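Local structure of putative cell invasion protein with MAC/Perforin domain (Bacteroides thetaiotaomicron VPI-5482, 3KK7) at residues S289-S294 with Y311-Y316. The protein is a putative cell invasion protein of the membrane-attack complex/perforin family, whose members typically form pores, though its own activity remains unestablished. Sequence-based numbering, arbitrary orientation.
Sequences SALSYS and YDITNY
Within the MACPF region, the short strand 311-312 pairs antiparallel with strand 288-298, whose backbone also bonds strand 220-230. Tyr293 N donates to Tyr311 O at 2.8 Å, and Tyr311 N returns the bond to Tyr293 O at 3.0 Å; Ser292 faces Asp312 in the adjoining non-hydrogen-bonded pair. Past the strand end, Ile313 N reaches Leu291 O at 3.0 Å, nearly straight at 174°.

The tight part is the Tyr293 ring. With CG in the crowded position between backbone N and carbonyl carbon (chi1 74°), it reaches across to residues 311-316. Its CD1-CE1 side meets Ile313, whose CD1 approaches Tyr293 CD1 to 3.3 Å, the two side chains crossing at about a right angle. At the ring's tip Tyr293 OH donates to Tyr316 O at 2.5 Å; this oxygen lies at the ring edge, in plane, while the hydroxyl sits above the carbonyl plane. Leu291 and Ile313 run side by side, both against Ile284 of helix 278-285 and Phe226 of strand 220-230.

The looser face carries the partly exposed Ser292 and Asp312. Here Asp312 OD1 accepts from Thr314 N, an Asx turn, and also from Thr314 OG1. At the exposed outer edge, Tyr316 CD2 lies over the centre of the Tyr311 ring, 3.6 Å above its plane.

An alanine in place of Tyr293 would remove the ring and hydroxyl bond, and would probably loosen the turn at Tyr316. The short bond from buried Tyr293 thus ties this turn to the buried side of the sheet, while the Asp312 carboxylate, gripped by two Thr314 donors, probably stays ionised.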
ATOM      1  N   SER A 289      28.428 -25.204  12.517  1.00 23.97           N
ATOM      2  CA  SER A 289      29.219 -24.795  13.692  1.00 23.06           C
ATOM      3  C   SER A 289      28.333 -24.083  14.697  1.00 22.83           C
ATOM      4  O   SER A 289      28.689 -23.962  15.845  1.00 22.60           O
ATOM      5  CB  SER A 289      30.394 -23.878  13.293  1.00 23.21           C
ATOM      6  OG  SER A 289      31.224 -24.495  12.329  1.00 19.97           O
ATOM      7  N   ALA A 290      27.185 -23.573  14.263  1.00 22.90           N
ATOM      8  CA  ALA A 290      26.176 -23.074  15.212  1.00 22.80           C
ATOM      9  C   ALA A 290      24.868 -23.008  14.474  1.00 23.17           C
ATOM     10  O   ALA A 290      24.858 -22.626  13.292  1.00 24.87           O
ATOM     11  CB  ALA A 290      26.545 -21.683  15.748  1.00 21.74           C
ATOM     12  N   LEU A 291      23.778 -23.390  15.140  1.00 23.02           N
ATOM     13  CA  LEU A 291      22.417 -23.186  14.623  1.00 22.46           C
ATOM     14  C   LEU A 291      21.531 -22.779  15.773  1.00 22.36           C
ATOM     15  O   LEU A 291      21.334 -23.548  16.688  1.00 21.87           O
ATOM     16  CB  LEU A 291      21.848 -24.449  13.985  1.00 22.27           C
ATOM     17  CG  LEU A 291      20.452 -24.284  13.360  1.00 21.19           C
ATOM     18  CD1 LEU A 291      20.441 -23.246  12.238  1.00 19.22           C
ATOM     19  CD2 LEU A 291      20.005 -25.619  12.851  1.00 19.86           C
ATOM     20  N   SER A 292      20.991 -21.573  15.694  1.00 22.83           N
ATOM     21  CA  SER A 292      20.181 -21.008  16.756  1.00 23.57           C
ATOM     22  C   SER A 292      18.783 -20.782  16.254  1.00 23.77           C
ATOM     23  O   SER A 292      18.576 -20.750  15.043  1.00 23.85           O
ATOM     24  CB  SER A 292      20.773 -19.700  17.222  1.00 23.62           C
ATOM     25  OG  SER A 292      21.925 -19.978  17.988  1.00 24.90           O
ATOM     26  N   TYR A 293      17.825 -20.649  17.178  1.00 23.80           N
ATOM     27  CA  TYR A 293      16.409 -20.434  16.798  1.00 23.46           C
ATOM     28  C   TYR A 293      15.642 -19.564  17.754  1.00 23.52           C
ATOM     29  O   TYR A 293      16.037 -19.391  18.888  1.00 23.69           O
ATOM     30  CB  TYR A 293      15.669 -21.757  16.699  1.00 23.29           C
ATOM     31  CG  TYR A 293      15.322 -22.432  18.039  1.00 23.26           C
ATOM     32  CD1 TYR A 293      16.271 -23.176  18.734  1.00 22.81           C
ATOM     33  CD2 TYR A 293      14.022 -22.391  18.562  1.00 23.01           C
ATOM     34  CE1 TYR A 293      15.957 -23.827  19.921  1.00 23.88           C
ATOM     35  CE2 TYR A 293      13.702 -23.040  19.787  1.00 22.91           C
ATOM     36  CZ  TYR A 293      14.672 -23.756  20.444  1.00 22.33           C
ATOM     37  OH  TYR A 293      14.407 -24.390  21.624  1.00 22.44           O
ATOM     38  N   SER A 294      14.529 -19.033  17.280  1.00 23.45           N
ATOM     39  CA  SER A 294      13.619 -18.306  18.114  1.00 23.95           C
ATOM     40  C   SER A 294      12.221 -18.671  17.665  1.00 24.39           C
ATOM     41  O   SER A 294      11.962 -18.751  16.478  1.00 24.77           O
ATOM     42  CB  SER A 294      13.866 -16.801  17.982  1.00 24.41           C
ATOM     43  OG  SER A 294      12.850 -16.029  18.608  1.00 25.22           O
ATOM     44  N   TYR A 311      18.141 -19.313  20.983  1.00 27.76           N
ATOM     45  CA  TYR A 311      18.627 -20.479  21.680  1.00 28.58           C
ATOM     46  C   TYR A 311      19.377 -21.365  20.712  1.00 28.30           C
ATOM     47  O   TYR A 311      19.009 -21.453  19.536  1.00 27.75           O
ATOM     48  CB  TYR A 311      17.444 -21.271  22.297  1.00 29.31           C
ATOM     49  CG  TYR A 311      16.641 -20.486  23.313  1.00 31.37           C
ATOM     50  CD1 TYR A 311      17.251 -19.975  24.455  1.00 33.66           C
ATOM     51  CD2 TYR A 311      15.275 -20.244  23.132  1.00 32.98           C
ATOM     52  CE1 TYR A 311      16.528 -19.243  25.394  1.00 34.47           C
ATOM     53  CE2 TYR A 311      14.537 -19.516  24.072  1.00 33.98           C
ATOM     54  CZ  TYR A 311      15.177 -19.022  25.199  1.00 35.95           C
ATOM     55  OH  TYR A 311      14.489 -18.291  26.148  1.00 40.02           O
ATOM     56  N   ASP A 312      20.429 -22.013  21.214  1.00 28.37           N
ATOM     57  CA  ASP A 312      21.132 -23.028  20.446  1.00 28.82           C
ATOM     58  C   ASP A 312      20.234 -24.281  20.365  1.00 29.05           C
ATOM     59  O   ASP A 312      19.812 -24.841  21.404  1.00 29.17           O
ATOM     60  CB  ASP A 312      22.490 -23.358  21.073  1.00 28.75           C
ATOM     61  CG  ASP A 312      23.226 -24.463  20.331  1.00 29.22           C
ATOM     62  OD1 ASP A 312      22.669 -25.580  20.240  1.00 29.86           O
ATOM     63  OD2 ASP A 312      24.367 -24.222  19.854  1.00 30.27           O
ATOM     64  N   ILE A 313      19.981 -24.720  19.128  1.00 28.27           N
ATOM     65  CA  ILE A 313      19.044 -25.807  18.831  1.00 27.46           C
ATOM     66  C   ILE A 313      19.360 -27.115  19.564  1.00 27.60           C
ATOM     67  O   ILE A 313      18.441 -27.861  19.936  1.00 27.61           O
ATOM     68  CB  ILE A 313      18.958 -26.052  17.294  1.00 27.28           C
ATOM     69  CG1 ILE A 313      17.680 -26.811  16.917  1.00 26.87           C
ATOM     70  CG2 ILE A 313      20.208 -26.755  16.784  1.00 25.69           C
ATOM     71  CD1 ILE A 313      16.410 -26.038  17.120  1.00 26.64           C
ATOM     72  N   THR A 314      20.641 -27.378  19.793  1.00 27.16           N
ATOM     73  CA  THR A 314      21.060 -28.593  20.471  1.00 27.21           C
ATOM     74  C   THR A 314      21.096 -28.455  22.004  1.00 27.20           C
ATOM     75  O   THR A 314      21.257 -29.444  22.700  1.00 27.16           O
ATOM     76  CB  THR A 314      22.464 -28.978  20.043  1.00 27.20           C
ATOM     77  OG1 THR A 314      23.397 -28.034  20.585  1.00 27.44           O
ATOM     78  CG2 THR A 314      22.588 -28.986  18.534  1.00 28.12           C
ATOM     79  N   ASN A 315      20.980 -27.237  22.524  1.00 26.98           N
ATOM     80  CA  ASN A 315      21.094 -26.999  23.954  1.00 26.64           C
ATOM     81  C   ASN A 315      19.747 -26.806  24.620  1.00 27.18           C
ATOM     82  O   ASN A 315      19.560 -27.219  25.762  1.00 26.60           O
ATOM     83  CB  ASN A 315      21.962 -25.771  24.220  1.00 26.33           C
ATOM     84  CG  ASN A 315      22.338 -25.618  25.703  1.00 25.83           C
ATOM     85  OD1 ASN A 315      22.879 -26.552  26.344  1.00 21.42           O
ATOM     86  ND2 ASN A 315      22.094 -24.415  26.240  1.00 22.73           N
ATOM     87  N   TYR A 316      18.800 -26.173  23.932  1.00 27.88           N
ATOM     88  CA  TYR A 316      17.548 -25.868  24.585  1.00 28.71           C
ATOM     89  C   TYR A 316      16.343 -26.253  23.756  1.00 29.34           C
ATOM     90  O   TYR A 316      16.199 -25.846  22.601  1.00 29.86           O
ATOM     91  CB  TYR A 316      17.512 -24.399  24.977  1.00 28.89           C
ATOM     92  CG  TYR A 316      16.327 -24.046  25.838  1.00 30.63           C
ATOM     93  CD1 TYR A 316      16.212 -24.555  27.151  1.00 32.93           C
ATOM     94  CD2 TYR A 316      15.315 -23.214  25.356  1.00 30.21           C
ATOM     95  CE1 TYR A 316      15.118 -24.234  27.959  1.00 33.21           C
ATOM     96  CE2 TYR A 316      14.212 -22.904  26.142  1.00 32.35           C
ATOM     97  CZ  TYR A 316      14.120 -23.414  27.445  1.00 33.88           C
ATOM     98  OH  TYR A 316      13.030 -23.106  28.221  1.00 35.47           O
TER